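Local coordinates for CMP/dCMP-type deaminase domain-containing protein (PDB 7DRY), which probably deaminates the pyrimidine intermediate of riboflavin biosynthesis, as a zinc-dependent Rib2-type deaminase of the cytidine deaminase (CDA) fold, at residues 91-102 with 127-138; 5-13 with 158-167. All coordinates share one frame; numbering follows the deposited sequence. Where two conformers were deposited one is given.

Both contacts involve the same central sheet, interaction 1 inside it, interaction 2 where a helix meets its outer strand and the turn beyond. Residues 91-102 and 127-138 bring together the neighbouring parallel strands 91-97 and 127-132 and the turns that follow, near the centre of the chain; backbone hydrogen bonds join them, and the loop after the first carries a zinc ligand. Residues 5-13 and 158-167 lie farther out, partly buried, and meet through apolar side chains with no hydrogen bond between them. The two contacts touch: Tyr96 OH lies 2.6 Å from His5 ND1, a probable hydrogen bond, and Val160 N lies 2.8 Å from Phe132 O, probably hydrogen-bonded where strand 156-159 runs beside 127-132.

Interaction 1: residues 91-102 with 127-138; sequences RKLVMYVTMEPC and IQKIYFGVKEPG. With ZN (zinc ion), chain B.
The rings of Tyr96 and Tyr131 lie side by side, planes 13° apart, but slid until they barely overlap; Tyr96 OH, hydrogen-bonded to His5 ND1 and Arg35 NH2, sits over the rim of one Tyr131 face, and His5 also stacks on that ring. Val94 CG1 meets the edge of the Tyr131 ring in its plane, 3.4 Å from Tyr131 CD1. A chi1 of 53° sets Phe132 CG between its backbone N and carbonyl carbon and turns one ring face to Glu100 CA, a CH-pi contact 3.9 Å from the centroid; Pro101 CD approaches obliquely.

Parallel-strand bonds bind the backbones: Met95 N to Lys129 O (2.9 Å), Tyr131 N to Met95 O and Val97 N to Tyr131 O. Where both chains turn a corner, Gly133 N bonds to Thr98 O from above the carbonyl plane, and Glu100 N, nearly on the Val134 C=O line, makes a bond to Val134 O (3.1 Å) bent at the hydrogen. Cys102 SG binds zinc at 2.2 Å beside His61, Cys112 and water 3, a CDA-fold site.

The pair forms a beta-alpha-beta unit with helix 112-117. Strands 29-36 and 156-159 flank it in the sheet, and helix 62-73 packs against Met95, Val97 and Pro101.

Interaction 2: residues 5-13 with 158-167; sequences HAKYLRECL and QVVNGLEREI
Leu9 lays its CD1 methyl against Val160, reaching Val160 CB at 3.5 Å, tighter than usual van der Waals contact. The two side chains cross at a slant. The gamma methyls of Val160 straddle this approach and also meet the helix one turn earlier, where CG2 lies 3.8 Å from His5 CB.

Leu163 fills the next position along. Its CD1 packs 3.8 Å from Leu9 CB and equally close to the backbone Ala6 O, while the Arg10 side chain, in the conformer given, crosses that of Leu163 at about a right angle, its CG touching both methyls. Leu163 thus rests on one turn of the helix, and it stands at the N-cap position, right before helix 164-171. Just before it, Gly162 N donates to Glu164 OE2 at 3.0 Å, tying the turn to the first residue of that helix.

Leu13 closes the contact. With CG anti to the backbone N (chi1 -165°), its two methyls divide between neighbours: CD1 touches Ile167 CA at 3.8 Å, and CD2 meets Glu166 CB at 3.9 Å.

Helix 5-16 therefore packs against the residues just after outer strand 156-159, the turn at Leu163 and the start of helix 164-171. It also meets the sheet through Tyr8, which touches strand 29-36 and stacks on Tyr96; on the other segment Val160 packs on Tyr131 of strand 127-132.

Interaction 1: residues 91-102 with 127-138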
loop_
_atom_site.group_PDB
_atom_site.type_symbol
_atom_site.label_atom_id
_atom_site.label_comp_id
_atom_site.label_asym_id
_atom_site.label_seq_id
_atom_site.Cartn_x
_atom_site.Cartn_y
_atom_site.Cartn_z
ATOM N N ARG A 91 11.553 16.531 3.505
ATOM C CA ARG A 91 11.089 15.409 2.707
ATOM C C ARG A 91 9.959 14.702 3.436
ATOM O O ARG A 91 9.898 14.707 4.670
ATOM C CB ARG A 91 12.203 14.382 2.438
ATOM C CG ARG A 91 13.385 14.970 1.697
ATOM C CD ARG A 91 14.442 13.919 1.418
ATOM N NE ARG A 91 14.018 13.132 0.276
ATOM C CZ ARG A 91 14.366 13.396 -0.976
ATOM N NH1 ARG A 91 15.166 14.416 -1.250
ATOM N NH2 ARG A 91 13.908 12.644 -1.952
ATOM N N LYS A 92 9.067 14.097 2.662
ATOM C CA LYS A 92 7.959 13.336 3.209
ATOM C C LYS A 92 7.974 11.933 2.631
ATOM O O LYS A 92 8.448 11.705 1.514
ATOM C CB LYS A 92 6.607 14.000 2.906
ATOM C CG LYS A 92 6.239 14.081 1.430
ATOM C CD LYS A 92 4.830 14.673 1.290
ATOM C CE LYS A 92 4.474 15.005 -0.149
ATOM N NZ LYS A 92 3.158 15.729 -0.203
ATOM N N LEU A 93 7.445 10.994 3.405
ATOM C CA LEU A 93 7.295 9.620 2.951
ATOM C C LEU A 93 5.907 9.464 2.350
ATOM O O LEU A 93 4.905 9.876 2.953
ATOM C CB LEU A 93 7.450 8.654 4.121
ATOM C CG LEU A 93 8.865 8.504 4.672
ATOM C CD1 LEU A 93 8.823 7.655 5.936
ATOM C CD2 LEU A 93 9.771 7.854 3.626
ATOM N N VAL A 94 5.859 8.895 1.156
ATOM C CA VAL A 94 4.622 8.654 0.430
ATOM C C VAL A 94 4.618 7.186 0.040
ATOM O O VAL A 94 5.638 6.666 -0.425
ATOM C CB VAL A 94 4.572 9.538 -0.830
ATOM C CG1 VAL A 94 3.414 9.155 -1.714
ATOM C CG2 VAL A 94 4.524 11.015 -0.437
ATOM N N MET A 95 3.488 6.514 0.230
ATOM C CA MET A 95 3.342 5.130 -0.199
ATOM C C MET A 95 2.368 5.034 -1.363
ATOM O O MET A 95 1.243 5.541 -1.285
ATOM C CB MET A 95 2.896 4.223 0.947
ATOM C CG MET A 95 2.896 2.752 0.535
ATOM S SD MET A 95 2.338 1.619 1.819
ATOM C CE MET A 95 3.845 1.470 2.787
ATOM N N TYR A 96 2.821 4.411 -2.447
ATOM C CA TYR A 96 1.957 4.011 -3.546
ATOM C C TYR A 96 1.561 2.556 -3.345
ATOM O O TYR A 96 2.373 1.727 -2.921
ATOM C CB TYR A 96 2.701 4.138 -4.876
ATOM C CG TYR A 96 2.980 5.560 -5.284
ATOM C CD1 TYR A 96 4.150 6.214 -4.873
ATOM C CD2 TYR A 96 2.086 6.259 -6.090
ATOM C CE1 TYR A 96 4.401 7.530 -5.249
ATOM C CE2 TYR A 96 2.328 7.574 -6.464
ATOM C CZ TYR A 96 3.488 8.201 -6.054
ATOM O OH TYR A 96 3.731 9.493 -6.430
ATOM N N VAL A 97 0.301 2.245 -3.623
ATOM C CA VAL A 97 -0.188 0.878 -3.477
ATOM C C VAL A 97 -1.335 0.701 -4.460
ATOM O O VAL A 97 -2.098 1.638 -4.688
ATOM C CB VAL A 97 -0.579 0.607 -2.005
ATOM C CG1 VAL A 97 -1.595 1.611 -1.515
ATOM C CG2 VAL A 97 -1.077 -0.803 -1.807
ATOM N N THR A 98 -1.432 -0.478 -5.089
ATOM C CA THR A 98 -2.416 -0.586 -6.167
ATOM C C THR A 98 -3.837 -0.433 -5.636
ATOM O O THR A 98 -4.666 0.224 -6.271
ATOM C CB THR A 98 -2.255 -1.868 -6.991
ATOM O OG1 THR A 98 -2.377 -3.019 -6.149
ATOM C CG2 THR A 98 -0.915 -1.888 -7.721
ATOM N N MET A 99 -4.137 -1.013 -4.474
ATOM C CA MET A 99 -5.476 -0.950 -3.899
ATOM C C MET A 99 -5.464 -0.168 -2.590
ATOM O O MET A 99 -4.430 -0.040 -1.932
ATOM C CB MET A 99 -6.020 -2.366 -3.663
ATOM C CG MET A 99 -6.095 -3.216 -4.936
ATOM S SD MET A 99 -6.928 -4.786 -4.710
ATOM C CE MET A 99 -8.647 -4.265 -4.584
ATOM N N GLU A 100 -6.632 0.369 -2.233
ATOM C CA GLU A 100 -6.795 1.124 -0.997
ATOM C C GLU A 100 -6.293 0.297 0.190
ATOM O O GLU A 100 -6.634 -0.885 0.296
ATOM C CB GLU A 100 -8.287 1.416 -0.800
ATOM C CG GLU A 100 -8.636 2.085 0.514
ATOM C CD GLU A 100 -10.132 2.118 0.756
ATOM O OE1 GLU A 100 -10.882 1.614 -0.101
ATOM O OE2 GLU A 100 -10.562 2.634 1.807
ATOM N N PRO A 101 -5.492 0.874 1.087
ATOM C CA PRO A 101 -5.064 0.113 2.274
ATOM C C PRO A 101 -6.243 -0.312 3.137
ATOM O O PRO A 101 -7.176 0.458 3.378
ATOM C CB PRO A 101 -4.150 1.094 3.023
ATOM C CG PRO A 101 -4.404 2.435 2.401
ATOM C CD PRO A 101 -4.840 2.190 0.998
ATOM N N CYS A 102 -6.187 -1.549 3.615
ATOM C CA CYS A 102 -7.309 -2.095 4.360
ATOM C C CYS A 102 -7.388 -1.512 5.767
ATOM O O CYS A 102 -6.374 -1.191 6.403
ATOM C CB CYS A 102 -7.247 -3.625 4.423
ATOM S SG CYS A 102 -5.803 -4.349 5.304
ATOM N N ILE A 127 4.583 8.035 7.545
ATOM C CA ILE A 127 4.063 8.143 6.186
ATOM C C ILE A 127 3.031 9.258 6.135
ATOM O O ILE A 127 2.086 9.278 6.930
ATOM C CB ILE A 127 3.468 6.801 5.739
ATOM C CG1 ILE A 127 4.571 5.745 5.713
ATOM C CG2 ILE A 127 2.813 6.924 4.368
ATOM C CD1 ILE A 127 4.065 4.322 5.555
ATOM N N GLN A 128 3.216 10.205 5.208
ATOM C CA GLN A 128 2.360 11.381 5.134
ATOM C C GLN A 128 1.251 11.286 4.095
ATOM O O GLN A 128 0.251 12.003 4.226
ATOM C CB GLN A 128 3.195 12.647 4.877
ATOM C CG GLN A 128 3.868 13.159 6.146
ATOM C CD GLN A 128 4.793 14.338 5.909
ATOM O OE1 GLN A 128 5.991 14.245 6.166
ATOM N NE2 GLN A 128 4.240 15.457 5.431
ATOM N N LYS A 129 1.390 10.431 3.082
ATOM C CA LYS A 129 0.393 10.383 2.021
ATOM C C LYS A 129 0.400 9.002 1.384
ATOM O O LYS A 129 1.461 8.383 1.246
ATOM C CB LYS A 129 0.662 11.465 0.963
ATOM C CG LYS A 129 -0.416 11.564 -0.102
ATOM C CD LYS A 129 -0.310 12.850 -0.916
ATOM C CE LYS A 129 -1.548 13.020 -1.775
ATOM N NZ LYS A 129 -1.575 14.350 -2.440
ATOM N N ILE A 130 -0.795 8.533 1.005
ATOM C CA ILE A 130 -1.002 7.283 0.272
ATOM C C ILE A 130 -1.630 7.616 -1.076
ATOM O O ILE A 130 -2.611 8.365 -1.141
ATOM C CB ILE A 130 -1.938 6.325 1.038
ATOM C CG1 ILE A 130 -1.552 6.217 2.518
ATOM C CG2 ILE A 130 -1.956 4.958 0.370
ATOM C CD1 ILE A 130 -0.198 5.590 2.758
ATOM N N TYR A 131 -1.080 7.051 -2.146
ATOM C CA TYR A 131 -1.705 7.077 -3.461
ATOM C C TYR A 131 -2.102 5.653 -3.817
ATOM O O TYR A 131 -1.315 4.729 -3.619
ATOM C CB TYR A 131 -0.712 7.540 -4.524
ATOM C CG TYR A 131 -0.341 9.003 -4.471
ATOM C CD1 TYR A 131 0.742 9.431 -3.725
ATOM C CD2 TYR A 131 -1.063 9.951 -5.179
ATOM C CE1 TYR A 131 1.097 10.776 -3.675
ATOM C CE2 TYR A 131 -0.706 11.304 -5.144
ATOM C CZ TYR A 131 0.371 11.697 -4.383
ATOM O OH TYR A 131 0.738 13.028 -4.317
ATOM N N PHE A 132 -3.316 5.469 -4.344
ATOM C CA PHE A 132 -3.750 4.142 -4.773
ATOM C C PHE A 132 -4.612 4.254 -6.025
ATOM O O PHE A 132 -5.068 5.342 -6.387
ATOM C CB PHE A 132 -4.438 3.365 -3.640
ATOM C CG PHE A 132 -5.560 4.110 -2.981
ATOM C CD1 PHE A 132 -6.842 4.014 -3.482
ATOM C CD2 PHE A 132 -5.342 4.888 -1.852
ATOM C CE1 PHE A 132 -7.894 4.683 -2.883
ATOM C CE2 PHE A 132 -6.390 5.559 -1.248
ATOM C CZ PHE A 132 -7.664 5.456 -1.765
ATOM N N GLY A 133 -4.844 3.111 -6.681
ATOM C CA GLY A 133 -5.473 3.096 -7.990
ATOM C C GLY A 133 -6.918 2.640 -8.041
ATOM O O GLY A 133 -7.612 2.870 -9.041
ATOM N N VAL A 134 -7.392 2.004 -6.970
ATOM C CA VAL A 134 -8.775 1.541 -6.867
ATOM C C VAL A 134 -9.243 1.767 -5.437
ATOM O O VAL A 134 -8.556 1.378 -4.488
ATOM C CB VAL A 134 -8.923 0.050 -7.241
ATOM C CG1 VAL A 134 -10.352 -0.427 -6.991
ATOM C CG2 VAL A 134 -8.534 -0.196 -8.688
ATOM N N LYS A 135 -10.417 2.382 -5.281
ATOM C CA LYS A 135 -10.970 2.665 -3.957
ATOM C C LYS A 135 -11.724 1.451 -3.410
ATOM O O LYS A 135 -12.893 1.505 -3.042
ATOM C CB LYS A 135 -11.832 3.922 -3.984
ATOM C CG LYS A 135 -11.872 4.631 -2.632
ATOM C CD LYS A 135 -12.715 5.896 -2.657
ATOM C CE LYS A 135 -12.755 6.531 -1.277
ATOM N NZ LYS A 135 -13.666 7.709 -1.214
ATOM N N GLU A 136 -11.006 0.331 -3.363
ATOM C CA GLU A 136 -11.462 -0.902 -2.747
ATOM C C GLU A 136 -10.230 -1.526 -2.106
ATOM O O GLU A 136 -9.133 -1.470 -2.683
ATOM C CB GLU A 136 -12.059 -1.891 -3.759
ATOM C CG GLU A 136 -13.318 -1.401 -4.459
ATOM C CD GLU A 136 -14.471 -1.160 -3.503
ATOM O OE1 GLU A 136 -14.526 -1.818 -2.441
ATOM O OE2 GLU A 136 -15.328 -0.308 -3.817
ATOM N N PRO A 137 -10.373 -2.103 -0.919
ATOM C CA PRO A 137 -9.221 -2.701 -0.243
ATOM C C PRO A 137 -8.884 -4.067 -0.823
ATOM O O PRO A 137 -9.690 -4.708 -1.494
ATOM C CB PRO A 137 -9.707 -2.843 1.202
ATOM C CG PRO A 137 -11.195 -3.036 1.061
ATOM C CD PRO A 137 -11.600 -2.168 -0.101
ATOM N N GLY A 138 -7.668 -4.513 -0.527
ATOM C CA GLY A 138 -7.226 -5.835 -0.920
ATOM C C GLY A 138 -7.716 -6.902 0.030
ATOM O O GLY A 138 -6.924 -7.670 0.581
HETATM ZN ZN ZN B . -4.063 -4.626 3.955
HETATM O O HOH W 1 1.330 15.666 -2.532
HETATM O O HOH W 2 6.978 11.829 6.050
HETATM O O HOH W 3 -4.936 -4.101 1.641
#

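Interaction 2: residues 5-13 with 158-167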
loop_
_atom_site.group_PDB
_atom_site.type_symbol
_atom_site.label_atom_id
_atom_site.label_comp_id
_atom_site.label_asym_id
_atom_site.label_seq_id
_atom_site.Cartn_x
_atom_site.Cartn_y
_atom_site.Cartn_z
ATOM N N HIS A 5 2.508 9.719 -10.800
ATOM C CA HIS A 5 1.753 8.782 -9.974
ATOM C C HIS A 5 1.341 7.552 -10.757
ATOM O O HIS A 5 1.407 6.434 -10.233
ATOM C CB HIS A 5 0.535 9.473 -9.366
ATOM C CG HIS A 5 0.875 10.746 -8.669
ATOM N ND1 HIS A 5 1.935 10.850 -7.796
ATOM C CD2 HIS A 5 0.308 11.976 -8.722
ATOM C CE1 HIS A 5 2.010 12.090 -7.344
ATOM N NE2 HIS A 5 1.029 12.791 -7.885
ATOM N N ALA A 6 0.915 7.735 -12.008
ATOM C CA ALA A 6 0.536 6.593 -12.828
ATOM C C ALA A 6 1.710 5.645 -13.029
ATOM O O ALA A 6 1.544 4.421 -12.973
ATOM C CB ALA A 6 -0.013 7.074 -14.172
ATOM N N LYS A 7 2.908 6.188 -13.255
ATOM C CA LYS A 7 4.070 5.325 -13.452
ATOM C C LYS A 7 4.395 4.540 -12.189
ATOM O O LYS A 7 4.680 3.339 -12.256
ATOM C CB LYS A 7 5.282 6.135 -13.920
ATOM C CG LYS A 7 6.482 5.258 -14.267
ATOM C CD LYS A 7 7.745 6.073 -14.510
ATOM C CE LYS A 7 8.911 5.173 -14.910
ATOM N NZ LYS A 7 8.586 3.718 -14.791
ATOM N N TYR A 8 4.351 5.196 -11.025
ATOM C CA TYR A 8 4.566 4.464 -9.780
ATOM C C TYR A 8 3.532 3.362 -9.605
ATOM O O TYR A 8 3.865 2.256 -9.157
ATOM C CB TYR A 8 4.513 5.416 -8.584
ATOM C CG TYR A 8 5.824 6.109 -8.300
ATOM C CD1 TYR A 8 6.944 5.387 -7.883
ATOM C CD2 TYR A 8 5.958 7.487 -8.452
ATOM C CE1 TYR A 8 8.138 6.009 -7.619
ATOM C CE2 TYR A 8 7.164 8.123 -8.196
ATOM C CZ TYR A 8 8.253 7.378 -7.776
ATOM O OH TYR A 8 9.456 7.994 -7.510
ATOM N N LEU A 9 2.272 3.632 -9.964
ATOM C CA LEU A 9 1.262 2.593 -9.793
ATOM C C LEU A 9 1.482 1.431 -10.750
ATOM O O LEU A 9 1.219 0.282 -10.386
ATOM C CB LEU A 9 -0.145 3.168 -9.899
ATOM C CG LEU A 9 -0.538 3.973 -8.659
ATOM C CD1 LEU A 9 -1.906 4.575 -8.877
ATOM C CD2 LEU A 9 -0.519 3.132 -7.372
ATOM N N ARG A 10 1.971 1.702 -11.965
ATOM C CA ARG A 10 2.315 0.612 -12.873
ATOM C C ARG A 10 3.452 -0.225 -12.302
ATOM O O ARG A 10 3.455 -1.456 -12.432
ATOM C CB ARG A 10 2.695 1.164 -14.248
ATOM C CG ARG A 10 1.521 1.736 -15.032
ATOM C CD ARG A 10 1.893 1.988 -16.486
ATOM N NE ARG A 10 2.887 3.049 -16.632
ATOM C CZ ARG A 10 2.593 4.337 -16.784
ATOM N NH1 ARG A 10 1.327 4.734 -16.806
ATOM N NH2 ARG A 10 3.567 5.227 -16.911
ATOM N N GLU A 11 4.425 0.431 -11.664
ATOM C CA GLU A 11 5.505 -0.297 -11.014
ATOM C C GLU A 11 4.974 -1.114 -9.844
ATOM O O GLU A 11 5.421 -2.245 -9.612
ATOM C CB GLU A 11 6.590 0.689 -10.565
ATOM C CG GLU A 11 7.345 1.326 -11.736
ATOM C CD GLU A 11 8.216 2.504 -11.337
ATOM O OE1 GLU A 11 8.187 2.910 -10.160
ATOM O OE2 GLU A 11 8.935 3.027 -12.215
ATOM N N CYS A 12 3.997 -0.570 -9.116
ATOM C CA CYS A 12 3.357 -1.329 -8.051
ATOM C C CYS A 12 2.648 -2.548 -8.623
ATOM O O CYS A 12 2.646 -3.626 -8.012
ATOM C CB CYS A 12 2.330 -0.430 -7.369
ATOM S SG CYS A 12 3.040 0.762 -6.199
ATOM N N LEU A 13 2.028 -2.396 -9.794
ATOM C CA LEU A 13 1.338 -3.530 -10.399
ATOM C C LEU A 13 2.324 -4.623 -10.803
ATOM O O LEU A 13 2.036 -5.815 -10.645
ATOM C CB LEU A 13 0.486 -3.067 -11.581
ATOM C CG LEU A 13 -0.565 -4.045 -12.096
ATOM C CD1 LEU A 13 -1.536 -4.439 -10.979
ATOM C CD2 LEU A 13 -1.303 -3.408 -13.258
ATOM N N GLN A 158 -4.969 9.900 -1.979
ATOM C CA GLN A 158 -5.397 10.351 -3.294
ATOM C C GLN A 158 -5.592 9.134 -4.186
ATOM O O GLN A 158 -4.714 8.268 -4.258
ATOM C CB GLN A 158 -4.329 11.258 -3.905
ATOM C CG GLN A 158 -4.686 11.830 -5.255
ATOM C CD GLN A 158 -3.797 12.999 -5.619
ATOM O OE1 GLN A 158 -3.441 13.813 -4.764
ATOM N NE2 GLN A 158 -3.421 13.082 -6.886
ATOM N N VAL A 159 -6.739 9.072 -4.855
ATOM C CA VAL A 159 -6.973 8.045 -5.862
ATOM C C VAL A 159 -6.400 8.522 -7.188
ATOM O O VAL A 159 -6.627 9.667 -7.602
ATOM C CB VAL A 159 -8.471 7.737 -5.990
ATOM C CG1 VAL A 159 -8.676 6.555 -6.918
ATOM C CG2 VAL A 159 -9.074 7.452 -4.627
ATOM N N VAL A 160 -5.664 7.643 -7.859
ATOM C CA VAL A 160 -5.092 7.911 -9.172
ATOM C C VAL A 160 -5.856 7.049 -10.162
ATOM O O VAL A 160 -5.758 5.815 -10.127
ATOM C CB VAL A 160 -3.597 7.583 -9.206
ATOM C CG1 VAL A 160 -3.012 7.886 -10.585
ATOM C CG2 VAL A 160 -2.857 8.345 -8.107
ATOM N N ASN A 161 -6.622 7.693 -11.040
ATOM C CA ASN A 161 -7.508 6.981 -11.947
ATOM C C ASN A 161 -6.745 6.490 -13.173
ATOM O O ASN A 161 -5.642 6.953 -13.480
ATOM C CB ASN A 161 -8.640 7.902 -12.409
ATOM C CG ASN A 161 -9.508 8.391 -11.259
ATOM O OD1 ASN A 161 -9.831 7.636 -10.343
ATOM N ND2 ASN A 161 -9.888 9.663 -11.305
ATOM N N GLY A 162 -7.349 5.526 -13.869
ATOM C CA GLY A 162 -6.875 5.084 -15.167
ATOM C C GLY A 162 -6.324 3.674 -15.222
ATOM O O GLY A 162 -6.106 3.161 -16.327
ATOM N N LEU A 163 -6.086 3.027 -14.079
ATOM C CA LEU A 163 -5.541 1.674 -14.052
ATOM C C LEU A 163 -6.461 0.685 -13.345
ATOM O O LEU A 163 -6.019 -0.412 -12.988
ATOM C CB LEU A 163 -4.151 1.655 -13.410
ATOM C CG LEU A 163 -3.076 2.465 -14.130
ATOM C CD1 LEU A 163 -1.946 2.839 -13.175
ATOM C CD2 LEU A 163 -2.558 1.674 -15.324
ATOM N N GLU A 164 -7.742 1.028 -13.175
ATOM C CA GLU A 164 -8.596 0.264 -12.270
ATOM C C GLU A 164 -8.755 -1.182 -12.728
ATOM O O GLU A 164 -8.612 -2.119 -11.929
ATOM C CB GLU A 164 -9.968 0.928 -12.138
ATOM C CG GLU A 164 -9.957 2.336 -11.563
ATOM C CD GLU A 164 -9.698 3.400 -12.608
ATOM O OE1 GLU A 164 -9.518 3.055 -13.795
ATOM O OE2 GLU A 164 -9.703 4.593 -12.247
ATOM N N ARG A 165 -9.064 -1.388 -14.008
ATOM C CA ARG A 165 -9.337 -2.743 -14.469
ATOM C C ARG A 165 -8.110 -3.631 -14.319
ATOM O O ARG A 165 -8.207 -4.752 -13.809
ATOM C CB ARG A 165 -9.858 -2.751 -15.904
ATOM C CG ARG A 165 -10.104 -4.166 -16.379
ATOM C CD ARG A 165 -10.911 -4.272 -17.646
ATOM N NE ARG A 165 -11.022 -5.682 -17.994
ATOM C CZ ARG A 165 -11.378 -6.142 -19.184
ATOM N NH1 ARG A 165 -11.686 -5.297 -20.165
ATOM N NH2 ARG A 165 -11.428 -7.452 -19.387
ATOM N N GLU A 166 -6.938 -3.138 -14.738
ATOM C CA GLU A 166 -5.723 -3.942 -14.650
ATOM C C GLU A 166 -5.354 -4.244 -13.206
ATOM O O GLU A 166 -4.907 -5.354 -12.894
ATOM C CB GLU A 166 -4.565 -3.225 -15.343
ATOM C CG GLU A 166 -4.706 -3.199 -16.850
ATOM C CD GLU A 166 -3.735 -2.236 -17.492
ATOM O OE1 GLU A 166 -2.590 -2.649 -17.772
ATOM O OE2 GLU A 166 -4.119 -1.063 -17.695
ATOM N N ILE A 167 -5.518 -3.263 -12.316
ATOM C CA ILE A 167 -5.234 -3.492 -10.901
ATOM C C ILE A 167 -6.106 -4.614 -10.353
ATOM O O ILE A 167 -5.624 -5.502 -9.642
ATOM C CB ILE A 167 -5.406 -2.185 -10.114
ATOM C CG1 ILE A 167 -4.225 -1.261 -10.403
ATOM C CG2 ILE A 167 -5.544 -2.460 -8.611
ATOM C CD1 ILE A 167 -4.432 0.160 -9.887
#